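Long-range contacts in NAD-dependent aldehyde dehydrogenase (PDB 5UJU), which probably oxidises aldehydes to carboxylic acids, with NAD+ as the electron acceptor: residues Ser347-Tyr358 / Phe452-Ile460; Ala413-Gln424 / Val436-Leu444. All coordinates share one frame; numbering follows the deposited sequence.

Contact 1 of 2, residues Ser347-Tyr358 / Phe452-Ile460; sequences SGQMCTAPQNIY and FTQEWFGPI. With NA (sodium ion), chain C.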
loop_
_atom_site.group_PDB
_atom_site.type_symbol
_atom_site.label_atom_id
_atom_site.label_comp_id
_atom_site.label_asym_id
_atom_site.label_seq_id
_atom_site.Cartn_x
_atom_site.Cartn_y
_atom_site.Cartn_z
ATOM N N SER A 347 -5.816 29.687 -16.452
ATOM C CA SER A 347 -7.211 30.015 -16.139
ATOM C C SER A 347 -7.744 29.172 -14.985
ATOM O O SER A 347 -8.897 28.730 -14.994
ATOM C CB SER A 347 -8.120 29.881 -17.365
ATOM O OG SER A 347 -7.720 30.748 -18.415
ATOM N N GLY A 348 -6.907 28.979 -13.967
ATOM C CA GLY A 348 -7.307 28.254 -12.771
ATOM C C GLY A 348 -7.630 26.796 -12.983
ATOM O O GLY A 348 -8.239 26.173 -12.105
ATOM N N GLN A 349 -7.219 26.220 -14.119
ATOM C CA GLN A 349 -7.504 24.833 -14.454
ATOM C C GLN A 349 -6.408 23.877 -13.982
ATOM O O GLN A 349 -6.294 22.759 -14.503
ATOM C CB GLN A 349 -7.731 24.692 -15.969
ATOM C CG GLN A 349 -8.957 25.478 -16.477
ATOM C CD GLN A 349 -9.033 25.586 -17.999
ATOM O OE1 GLN A 349 -9.977 25.087 -18.613
ATOM N NE2 GLN A 349 -8.054 26.267 -18.609
ATOM N N MET A 350 -5.619 24.281 -12.998
ATOM C CA MET A 350 -4.644 23.400 -12.379
ATOM C C MET A 350 -5.246 22.830 -11.106
ATOM O O MET A 350 -5.976 23.525 -10.391
ATOM C CB MET A 350 -3.351 24.147 -12.070
ATOM C CG MET A 350 -2.822 24.858 -13.265
ATOM S SD MET A 350 -1.322 25.745 -12.888
ATOM C CE MET A 350 -0.171 24.372 -12.695
ATOM N N CYS A 351 -4.969 21.551 -10.841
ATOM C CA CYS A 351 -5.504 20.929 -9.638
ATOM C C CYS A 351 -4.937 21.562 -8.365
ATOM O O CYS A 351 -5.504 21.368 -7.283
ATOM C CB CYS A 351 -5.223 19.424 -9.652
ATOM S SG CYS A 351 -3.491 19.007 -9.828
ATOM N N THR A 352 -3.847 22.322 -8.475
ATOM C CA THR A 352 -3.197 22.955 -7.337
ATOM C C THR A 352 -3.552 24.431 -7.188
ATOM O O THR A 352 -3.037 25.084 -6.282
ATOM C CB THR A 352 -1.691 22.825 -7.483
ATOM O OG1 THR A 352 -1.345 23.292 -8.784
ATOM C CG2 THR A 352 -1.239 21.366 -7.338
ATOM N N ALA A 353 -4.399 24.967 -8.062
ATOM C CA ALA A 353 -4.693 26.397 -8.063
ATOM C C ALA A 353 -5.576 26.776 -6.877
ATOM O O ALA A 353 -6.497 26.032 -6.525
ATOM C CB ALA A 353 -5.397 26.785 -9.353
ATOM N N PRO A 354 -5.355 27.943 -6.272
ATOM C CA PRO A 354 -6.179 28.337 -5.119
ATOM C C PRO A 354 -7.597 28.705 -5.530
ATOM O O PRO A 354 -7.837 29.287 -6.591
ATOM C CB PRO A 354 -5.441 29.563 -4.556
ATOM C CG PRO A 354 -4.734 30.159 -5.751
ATOM C CD PRO A 354 -4.345 28.968 -6.619
ATOM N N GLN A 355 -8.547 28.383 -4.659
ATOM C CA GLN A 355 -9.925 28.812 -4.856
ATOM C C GLN A 355 -10.411 29.760 -3.767
ATOM O O GLN A 355 -11.048 30.774 -4.075
ATOM C CB GLN A 355 -10.857 27.598 -4.931
ATOM C CG GLN A 355 -12.324 27.984 -5.073
ATOM C CD GLN A 355 -13.259 26.786 -5.033
ATOM O OE1 GLN A 355 -13.389 26.060 -6.012
ATOM N NE2 GLN A 355 -13.913 26.576 -3.900
ATOM N N ASN A 356 -10.149 29.448 -2.500
ATOM C CA ASN A 356 -10.668 30.204 -1.366
ATOM C C ASN A 356 -9.553 31.034 -0.742
ATOM O O ASN A 356 -8.479 30.507 -0.430
ATOM C CB ASN A 356 -11.283 29.265 -0.329
ATOM C CG ASN A 356 -12.500 28.505 -0.866
ATOM O OD1 ASN A 356 -12.934 28.701 -2.002
ATOM N ND2 ASN A 356 -13.048 27.633 -0.045
ATOM N N ILE A 357 -9.811 32.327 -0.556
ATOM C CA ILE A 357 -8.832 33.259 -0.006
ATOM C C ILE A 357 -9.457 33.903 1.233
ATOM O O ILE A 357 -10.360 34.740 1.114
ATOM C CB ILE A 357 -8.418 34.309 -1.047
ATOM C CG1 ILE A 357 -7.878 33.603 -2.306
ATOM C CG2 ILE A 357 -7.366 35.258 -0.482
ATOM C CD1 ILE A 357 -7.604 34.530 -3.471
ATOM N N TYR A 358 -9.000 33.498 2.419
ATOM C CA TYR A 358 -9.584 33.959 3.675
ATOM C C TYR A 358 -8.844 35.192 4.176
ATOM O O TYR A 358 -7.614 35.178 4.294
ATOM C CB TYR A 358 -9.547 32.861 4.737
ATOM C CG TYR A 358 -10.238 31.584 4.323
ATOM C CD1 TYR A 358 -11.631 31.503 4.258
ATOM C CD2 TYR A 358 -9.497 30.454 3.993
ATOM C CE1 TYR A 358 -12.258 30.321 3.871
ATOM C CE2 TYR A 358 -10.116 29.275 3.618
ATOM C CZ TYR A 358 -11.483 29.211 3.549
ATOM O OH TYR A 358 -12.075 28.027 3.158
ATOM N N PHE A 452 -18.531 27.953 -0.898
ATOM C CA PHE A 452 -17.102 27.871 -1.160
ATOM C C PHE A 452 -16.469 26.563 -0.702
ATOM O O PHE A 452 -15.256 26.400 -0.870
ATOM C CB PHE A 452 -16.347 29.087 -0.569
ATOM C CG PHE A 452 -16.473 29.270 0.939
ATOM C CD1 PHE A 452 -17.166 30.369 1.455
ATOM C CD2 PHE A 452 -15.830 28.419 1.826
ATOM C CE1 PHE A 452 -17.264 30.583 2.831
ATOM C CE2 PHE A 452 -15.928 28.622 3.206
ATOM C CZ PHE A 452 -16.643 29.708 3.704
ATOM N N THR A 453 -17.245 25.626 -0.150
ATOM C CA THR A 453 -16.759 24.261 0.030
ATOM C C THR A 453 -17.087 23.380 -1.165
ATOM O O THR A 453 -16.764 22.190 -1.149
ATOM C CB THR A 453 -17.339 23.599 1.288
ATOM O OG1 THR A 453 -18.767 23.571 1.206
ATOM C CG2 THR A 453 -16.910 24.346 2.560
ATOM N N GLN A 454 -17.688 23.938 -2.207
ATOM C CA GLN A 454 -17.858 23.206 -3.450
ATOM C C GLN A 454 -16.651 23.470 -4.331
ATOM O O GLN A 454 -15.946 24.470 -4.182
ATOM C CB GLN A 454 -19.117 23.625 -4.208
ATOM C CG GLN A 454 -20.393 23.688 -3.414
ATOM C CD GLN A 454 -21.481 24.360 -4.216
ATOM O OE1 GLN A 454 -21.565 24.181 -5.433
ATOM N NE2 GLN A 454 -22.301 25.159 -3.554
ATOM N N GLU A 455 -16.399 22.551 -5.243
ATOM C CA GLU A 455 -15.337 22.767 -6.203
ATOM C C GLU A 455 -15.922 23.493 -7.411
ATOM O O GLU A 455 -17.003 23.150 -7.897
ATOM C CB GLU A 455 -14.680 21.434 -6.569
ATOM C CG GLU A 455 -13.390 21.553 -7.361
ATOM C CD GLU A 455 -13.442 20.819 -8.689
ATOM O OE1 GLU A 455 -14.323 19.949 -8.859
ATOM O OE2 GLU A 455 -12.592 21.111 -9.556
ATOM N N TRP A 456 -15.262 24.562 -7.818
ATOM C CA TRP A 456 -15.675 25.349 -8.974
ATOM C C TRP A 456 -14.533 25.249 -9.973
ATOM O O TRP A 456 -13.585 26.040 -9.925
ATOM C CB TRP A 456 -15.940 26.795 -8.580
ATOM C CG TRP A 456 -17.068 26.948 -7.620
ATOM C CD1 TRP A 456 -17.024 26.769 -6.266
ATOM C CD2 TRP A 456 -18.415 27.309 -7.936
ATOM N NE1 TRP A 456 -18.262 27.009 -5.715
ATOM C CE2 TRP A 456 -19.135 27.336 -6.720
ATOM C CE3 TRP A 456 -19.082 27.617 -9.123
ATOM C CZ2 TRP A 456 -20.491 27.659 -6.662
ATOM C CZ3 TRP A 456 -20.427 27.936 -9.068
ATOM C CH2 TRP A 456 -21.120 27.951 -7.846
ATOM N N PHE A 457 -14.634 24.321 -10.909
ATOM C CA PHE A 457 -13.509 24.094 -11.802
ATOM C C PHE A 457 -13.451 25.204 -12.838
ATOM O O PHE A 457 -14.448 25.506 -13.502
ATOM C CB PHE A 457 -13.593 22.730 -12.478
ATOM C CG PHE A 457 -12.467 22.480 -13.432
ATOM C CD1 PHE A 457 -11.188 22.215 -12.954
ATOM C CD2 PHE A 457 -12.675 22.525 -14.802
ATOM C CE1 PHE A 457 -10.129 21.983 -13.836
ATOM C CE2 PHE A 457 -11.622 22.299 -15.688
ATOM C CZ PHE A 457 -10.349 22.031 -15.198
ATOM N N GLY A 458 -12.287 25.825 -12.958
ATOM C CA GLY A 458 -12.127 26.942 -13.849
ATOM C C GLY A 458 -11.590 28.143 -13.106
ATOM O O GLY A 458 -11.215 28.059 -11.933
ATOM N N PRO A 459 -11.530 29.283 -13.782
ATOM C CA PRO A 459 -10.888 30.483 -13.202
ATOM C C PRO A 459 -11.836 31.245 -12.283
ATOM O O PRO A 459 -12.258 32.362 -12.568
ATOM C CB PRO A 459 -10.512 31.287 -14.451
ATOM C CG PRO A 459 -11.618 30.958 -15.421
ATOM C CD PRO A 459 -11.993 29.512 -15.161
ATOM N N ILE A 460 -12.171 30.630 -11.153
ATOM C CA ILE A 460 -13.179 31.146 -10.227
ATOM C C ILE A 460 -12.570 31.189 -8.834
ATOM O O ILE A 460 -11.963 30.207 -8.397
ATOM C CB ILE A 460 -14.433 30.254 -10.234
ATOM C CG1 ILE A 460 -15.028 30.193 -11.649
ATOM C CG2 ILE A 460 -15.434 30.690 -9.143
ATOM C CD1 ILE A 460 -15.955 28.987 -11.897
HETATM NA NA NA C . -9.636 27.041 -9.932
HETATM O O HOH W 1 -8.534 25.947 -7.843
HETATM O O HOH W 2 -9.124 29.559 -8.983
HETATM O O HOH W 3 -11.504 24.720 -7.457
HETATM O O HOH W 4 -11.718 27.268 -8.563
HETATM O O HOH W 5 -10.457 24.887 -11.101
#
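Gly348 and Pro459 mark the closest backbone approach, 4.2 Å from CA to CA, and every direct hydrogen bond between 347-358 and 452-460 involves a side-chain amide. A sodium ion joins the two main chains here: Gly348 O and Gly458 O each lie 2.7 Å from it, and four waters complete six ligands. Pro459 centres an inverse gamma turn, which makes Gly458 O an acceptor for Ile460 N as well as a metal ligand.

Further along, Gln355 holds its CG anti to the backbone N (chi1 177°) and stays extended, which carries its amide into the loop before strand 460-466. There OE1 takes the backbone N-H of Trp456 (N to OE1 3.0 Å) and lies at the edge of the indole, near its plane. NE2 gives one hydrogen to Gln454 O (2.9 Å, 163° at the hydrogen) and another to Asn356 OD1, both acceptors lying in the amide plane. A flipped amide would set oxygen against acceptors and nitrogen against a donor, which fixes its orientation.

Asn356 ND2 makes a nearly straight bond to Phe452 O (2.7 Å), though it sits above that carbonyl's plane. Tyr358 turns its edge to the Phe452 face, an offset edge-to-face pair with centroids 6.0 Å apart and planes at 77°; its hydroxyl also bonds Gln323. At the opposite end, Gln349 CB rests 3.8 Å from Phe457 CZ. The Gly-Gln-Met-Cys-Thr sequence at 348-352 and its position just before a central strand are consistent with the nucleophilic-cysteine loop of the aldehyde dehydrogenase catalytic domain.

Contact 2 of 2, residues Ala413-Gln424 / Val436-Leu444; sequences ARAVGRVLLDSQ and VRTPLVLQL
Val441 O is gripped by two consecutive backbone N-H groups, Leu420 N at 2.7 Å and Leu421 N at 3.1 Å. The first bond is the more bent, 143° at the hydrogen against 161°. On the return, Val441 N reaches Leu421 O at 3.0 Å. One rung further, Gln443 N bonds Arg418 O at 2.7 Å, while the reciprocal bond from Arg418 N to Gln443 O is weak.

Beyond Leu421 and before Leu440, outside the regular strands, the pairing goes on through hydroxyls as well as backbone groups. A chi1 of 61° places Thr438 OG1 where it accepts the N-H of Gln424 at 2.6 Å; Thr438 N goes to Gln424 O, which uses both backbone polar groups of Gln424. The same OG1 donates to a water that bridges Asp422 O and Pro439 O. Ser423 OG hands its hydrogen to Thr438 O.

With Leu420 and Leu421 both set against Val441 and the register slipping by one residue, this is a classic beta bulge in an antiparallel pair. The pair lies at one margin of the seven-stranded sheet: 418-421 is the outermost strand there within the chain, and 440-445 separates it from 460-466.

One face is apolar and covered by Ala413 of helix 404-414. Leu440 spreads its methyls, CD2 lying 3.6 Å from Ala413 CB and CD1 turned to Val419 CG1. Beside them Arg414 extends its chain to give NE to the syn lone pair of Asp422 OD1, a salt bridge of 2.7 Å in the guanidinium plane; its NH1 pairs with Asp411. Leu442 CD2 meets Val419 CG2 at 3.6 Å, and CD1 lies against Ala413 O, with Ala413 CB a little farther away. On the other face Arg418 and Gln443 run side by side, and helix 373-388 touches Leu421 and Gln443.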
loop_
_atom_site.group_PDB
_atom_site.type_symbol
_atom_site.label_atom_id
_atom_site.label_comp_id
_atom_site.label_asym_id
_atom_site.label_seq_id
_atom_site.Cartn_x
_atom_site.Cartn_y
_atom_site.Cartn_z
ATOM N N ALA A 413 -21.230 30.924 -11.285
ATOM C CA ALA A 413 -20.548 31.545 -10.153
ATOM C C ALA A 413 -20.845 33.040 -10.051
ATOM O O ALA A 413 -20.811 33.595 -8.945
ATOM C CB ALA A 413 -19.039 31.304 -10.253
ATOM N N ARG A 414 -21.140 33.706 -11.176
ATOM C CA ARG A 414 -21.428 35.138 -11.138
ATOM C C ARG A 414 -22.563 35.472 -10.178
ATOM O O ARG A 414 -22.549 36.528 -9.538
ATOM C CB ARG A 414 -21.767 35.662 -12.532
ATOM C CG ARG A 414 -20.579 35.961 -13.398
ATOM C CD ARG A 414 -21.010 36.661 -14.681
ATOM N NE ARG A 414 -19.862 36.956 -15.533
ATOM C CZ ARG A 414 -19.563 36.287 -16.641
ATOM N NH1 ARG A 414 -20.339 35.292 -17.041
ATOM N NH2 ARG A 414 -18.493 36.616 -17.354
ATOM N N ALA A 415 -23.558 34.601 -10.072
ATOM C CA ALA A 415 -24.722 34.886 -9.246
ATOM C C ALA A 415 -24.472 34.671 -7.759
ATOM O O ALA A 415 -25.355 34.982 -6.954
ATOM C CB ALA A 415 -25.902 34.017 -9.689
ATOM N N VAL A 416 -23.301 34.175 -7.373
ATOM C CA VAL A 416 -23.146 33.606 -6.039
ATOM C C VAL A 416 -22.817 34.644 -4.963
ATOM O O VAL A 416 -23.269 34.507 -3.818
ATOM C CB VAL A 416 -22.091 32.487 -6.100
ATOM C CG1 VAL A 416 -21.217 32.466 -4.858
ATOM C CG2 VAL A 416 -22.784 31.150 -6.289
ATOM N N GLY A 417 -22.052 35.685 -5.288
ATOM C CA GLY A 417 -21.800 36.722 -4.302
ATOM C C GLY A 417 -21.712 38.102 -4.914
ATOM O O GLY A 417 -22.439 38.415 -5.862
ATOM N N ARG A 418 -20.786 38.917 -4.419
ATOM C CA ARG A 418 -20.484 40.204 -5.034
ATOM C C ARG A 418 -19.276 40.028 -5.939
ATOM O O ARG A 418 -18.241 39.504 -5.508
ATOM C CB ARG A 418 -20.191 41.291 -3.992
ATOM C CG ARG A 418 -19.704 42.609 -4.629
ATOM C CD ARG A 418 -19.321 43.675 -3.604
ATOM N NE ARG A 418 -20.467 44.091 -2.817
ATOM C CZ ARG A 418 -21.232 45.145 -3.095
ATOM N NH1 ARG A 418 -20.980 45.908 -4.146
ATOM N NH2 ARG A 418 -22.251 45.425 -2.314
ATOM N N VAL A 419 -19.411 40.454 -7.191
ATOM C CA VAL A 419 -18.326 40.302 -8.149
ATOM C C VAL A 419 -17.297 41.393 -7.889
ATOM O O VAL A 419 -17.616 42.585 -7.933
ATOM C CB VAL A 419 -18.845 40.355 -9.589
ATOM C CG1 VAL A 419 -17.678 40.189 -10.556
ATOM C CG2 VAL A 419 -19.886 39.267 -9.808
ATOM N N LEU A 420 -16.057 40.984 -7.624
ATOM C CA LEU A 420 -14.953 41.926 -7.502
ATOM C C LEU A 420 -14.279 42.174 -8.846
ATOM O O LEU A 420 -13.823 43.288 -9.122
ATOM C CB LEU A 420 -13.944 41.415 -6.471
ATOM C CG LEU A 420 -14.480 41.400 -5.035
ATOM C CD1 LEU A 420 -13.570 40.611 -4.126
ATOM C CD2 LEU A 420 -14.655 42.812 -4.528
ATOM N N LEU A 421 -14.180 41.141 -9.678
ATOM C CA LEU A 421 -13.608 41.279 -11.009
ATOM C C LEU A 421 -14.380 40.336 -11.906
ATOM O O LEU A 421 -14.419 39.133 -11.638
ATOM C CB LEU A 421 -12.113 40.944 -11.028
ATOM C CG LEU A 421 -11.485 40.763 -12.414
ATOM C CD1 LEU A 421 -11.583 42.061 -13.196
ATOM C CD2 LEU A 421 -10.040 40.351 -12.271
ATOM N N ASP A 422 -15.024 40.880 -12.933
ATOM C CA ASP A 422 -15.829 40.047 -13.806
ATOM C C ASP A 422 -14.932 39.355 -14.817
ATOM O O ASP A 422 -13.898 39.887 -15.225
ATOM C CB ASP A 422 -16.915 40.860 -14.514
ATOM C CG ASP A 422 -18.001 39.971 -15.115
ATOM O OD1 ASP A 422 -18.022 38.766 -14.787
ATOM O OD2 ASP A 422 -18.852 40.469 -15.883
ATOM N N SER A 423 -15.343 38.150 -15.201
ATOM C CA SER A 423 -14.695 37.379 -16.249
ATOM C C SER A 423 -15.104 37.910 -17.617
ATOM O O SER A 423 -16.294 38.099 -17.882
ATOM C CB SER A 423 -15.085 35.909 -16.113
ATOM O OG SER A 423 -14.649 35.168 -17.229
ATOM N N GLN A 424 -14.125 38.107 -18.502
ATOM C CA GLN A 424 -14.368 38.611 -19.848
ATOM C C GLN A 424 -13.945 37.582 -20.888
ATOM O O GLN A 424 -13.138 36.696 -20.612
ATOM C CB GLN A 424 -13.595 39.915 -20.109
ATOM C CG GLN A 424 -13.711 40.970 -19.017
ATOM C CD GLN A 424 -15.119 41.474 -18.841
ATOM O OE1 GLN A 424 -16.015 41.146 -19.622
ATOM N NE2 GLN A 424 -15.328 42.289 -17.806
ATOM N N VAL A 436 -11.212 31.660 -24.759
ATOM C CA VAL A 436 -10.366 32.317 -23.766
ATOM C C VAL A 436 -11.268 33.140 -22.854
ATOM O O VAL A 436 -12.069 33.945 -23.344
ATOM C CB VAL A 436 -9.300 33.218 -24.424
ATOM C CG1 VAL A 436 -8.357 33.834 -23.368
ATOM C CG2 VAL A 436 -8.503 32.477 -25.483
ATOM N N ARG A 437 -11.108 32.968 -21.534
ATOM C CA ARG A 437 -11.888 33.678 -20.527
ATOM C C ARG A 437 -10.990 34.101 -19.371
ATOM O O ARG A 437 -10.172 33.308 -18.899
ATOM C CB ARG A 437 -13.005 32.790 -19.949
ATOM C CG ARG A 437 -13.972 32.206 -20.935
ATOM C CD ARG A 437 -14.821 33.287 -21.551
ATOM N NE ARG A 437 -16.009 32.749 -22.217
ATOM C CZ ARG A 437 -16.061 32.433 -23.504
ATOM N NH1 ARG A 437 -14.985 32.593 -24.266
ATOM N NH2 ARG A 437 -17.186 31.960 -24.028
ATOM N N THR A 438 -11.173 35.336 -18.890
ATOM C CA THR A 438 -10.375 35.864 -17.782
ATOM C C THR A 438 -10.969 35.428 -16.445
ATOM O O THR A 438 -12.126 35.006 -16.387
ATOM C CB THR A 438 -10.295 37.394 -17.859
ATOM O OG1 THR A 438 -11.604 37.976 -17.755
ATOM C CG2 THR A 438 -9.659 37.814 -19.175
ATOM N N PRO A 439 -10.206 35.517 -15.349
ATOM C CA PRO A 439 -10.714 35.006 -14.071
ATOM C C PRO A 439 -11.874 35.816 -13.507
ATOM O O PRO A 439 -11.970 37.041 -13.666
ATOM C CB PRO A 439 -9.495 35.086 -13.146
ATOM C CG PRO A 439 -8.310 35.066 -14.069
ATOM C CD PRO A 439 -8.762 35.827 -15.272
ATOM N N LEU A 440 -12.763 35.095 -12.830
ATOM C CA LEU A 440 -13.849 35.669 -12.051
ATOM C C LEU A 440 -13.447 35.666 -10.581
ATOM O O LEU A 440 -13.087 34.616 -10.036
ATOM C CB LEU A 440 -15.137 34.869 -12.245
ATOM C CG LEU A 440 -16.326 35.257 -11.354
ATOM C CD1 LEU A 440 -16.871 36.642 -11.725
ATOM C CD2 LEU A 440 -17.394 34.211 -11.478
ATOM N N VAL A 441 -13.503 36.835 -9.942
ATOM C CA VAL A 441 -13.152 36.966 -8.534
ATOM C C VAL A 441 -14.355 37.519 -7.792
ATOM O O VAL A 441 -14.891 38.572 -8.163
ATOM C CB VAL A 441 -11.918 37.857 -8.311
ATOM C CG1 VAL A 441 -11.585 37.886 -6.822
ATOM C CG2 VAL A 441 -10.708 37.325 -9.100
ATOM N N LEU A 442 -14.777 36.809 -6.754
ATOM C CA LEU A 442 -15.981 37.142 -6.016
ATOM C C LEU A 442 -15.651 37.423 -4.558
ATOM O O LEU A 442 -14.643 36.961 -4.019
ATOM C CB LEU A 442 -17.007 36.008 -6.096
ATOM C CG LEU A 442 -17.386 35.614 -7.524
ATOM C CD1 LEU A 442 -17.714 34.140 -7.611
ATOM C CD2 LEU A 442 -18.552 36.440 -8.002
ATOM N N GLN A 443 -16.521 38.192 -3.919
ATOM C CA GLN A 443 -16.421 38.426 -2.491
ATOM C C GLN A 443 -17.502 37.615 -1.790
ATOM O O GLN A 443 -18.672 37.662 -2.192
ATOM C CB GLN A 443 -16.579 39.913 -2.155
ATOM C CG GLN A 443 -16.545 40.195 -0.661
ATOM C CD GLN A 443 -16.641 41.685 -0.321
ATOM O OE1 GLN A 443 -16.241 42.550 -1.099
ATOM N NE2 GLN A 443 -17.177 41.976 0.847
ATOM N N LEU A 444 -17.110 36.878 -0.750
ATOM C CA LEU A 444 -18.047 36.169 0.110
ATOM C C LEU A 444 -17.752 36.483 1.574
ATOM O O LEU A 444 -16.749 37.117 1.919
ATOM C CB LEU A 444 -17.985 34.656 -0.113
ATOM C CG LEU A 444 -18.551 34.209 -1.456
ATOM C CD1 LEU A 444 -18.369 32.698 -1.605
ATOM C CD2 LEU A 444 -20.009 34.607 -1.543
HETATM O O HOH W 6 -11.324 39.024 -15.232
#

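How the contacts relate
The centres of the two contacts are 12 Å apart, and both belong to one mixed sheet. Contact 2 pairs the strands at one margin; contact 1 holds the starts of strands 356-360 and 460-466 and the loops before them. They meet directly where Leu440 N lies 2.8 Å from Pro459 O, a probable hydrogen bond; Pro459 directly follows the sodium ligand Gly458. Trp456 CZ3 also packs 3.8 Å from Ala413 CA, and Pro459 CB 3.7 Å from Pro439 CA. The Pro439 side chain of contact 2 is about 9 Å from the sodium ion. Cys351, presumably the catalytic nucleophile, lies in contact 1 on the loop starting from sodium ligand Gly348; contact 2 takes no direct part in that loop.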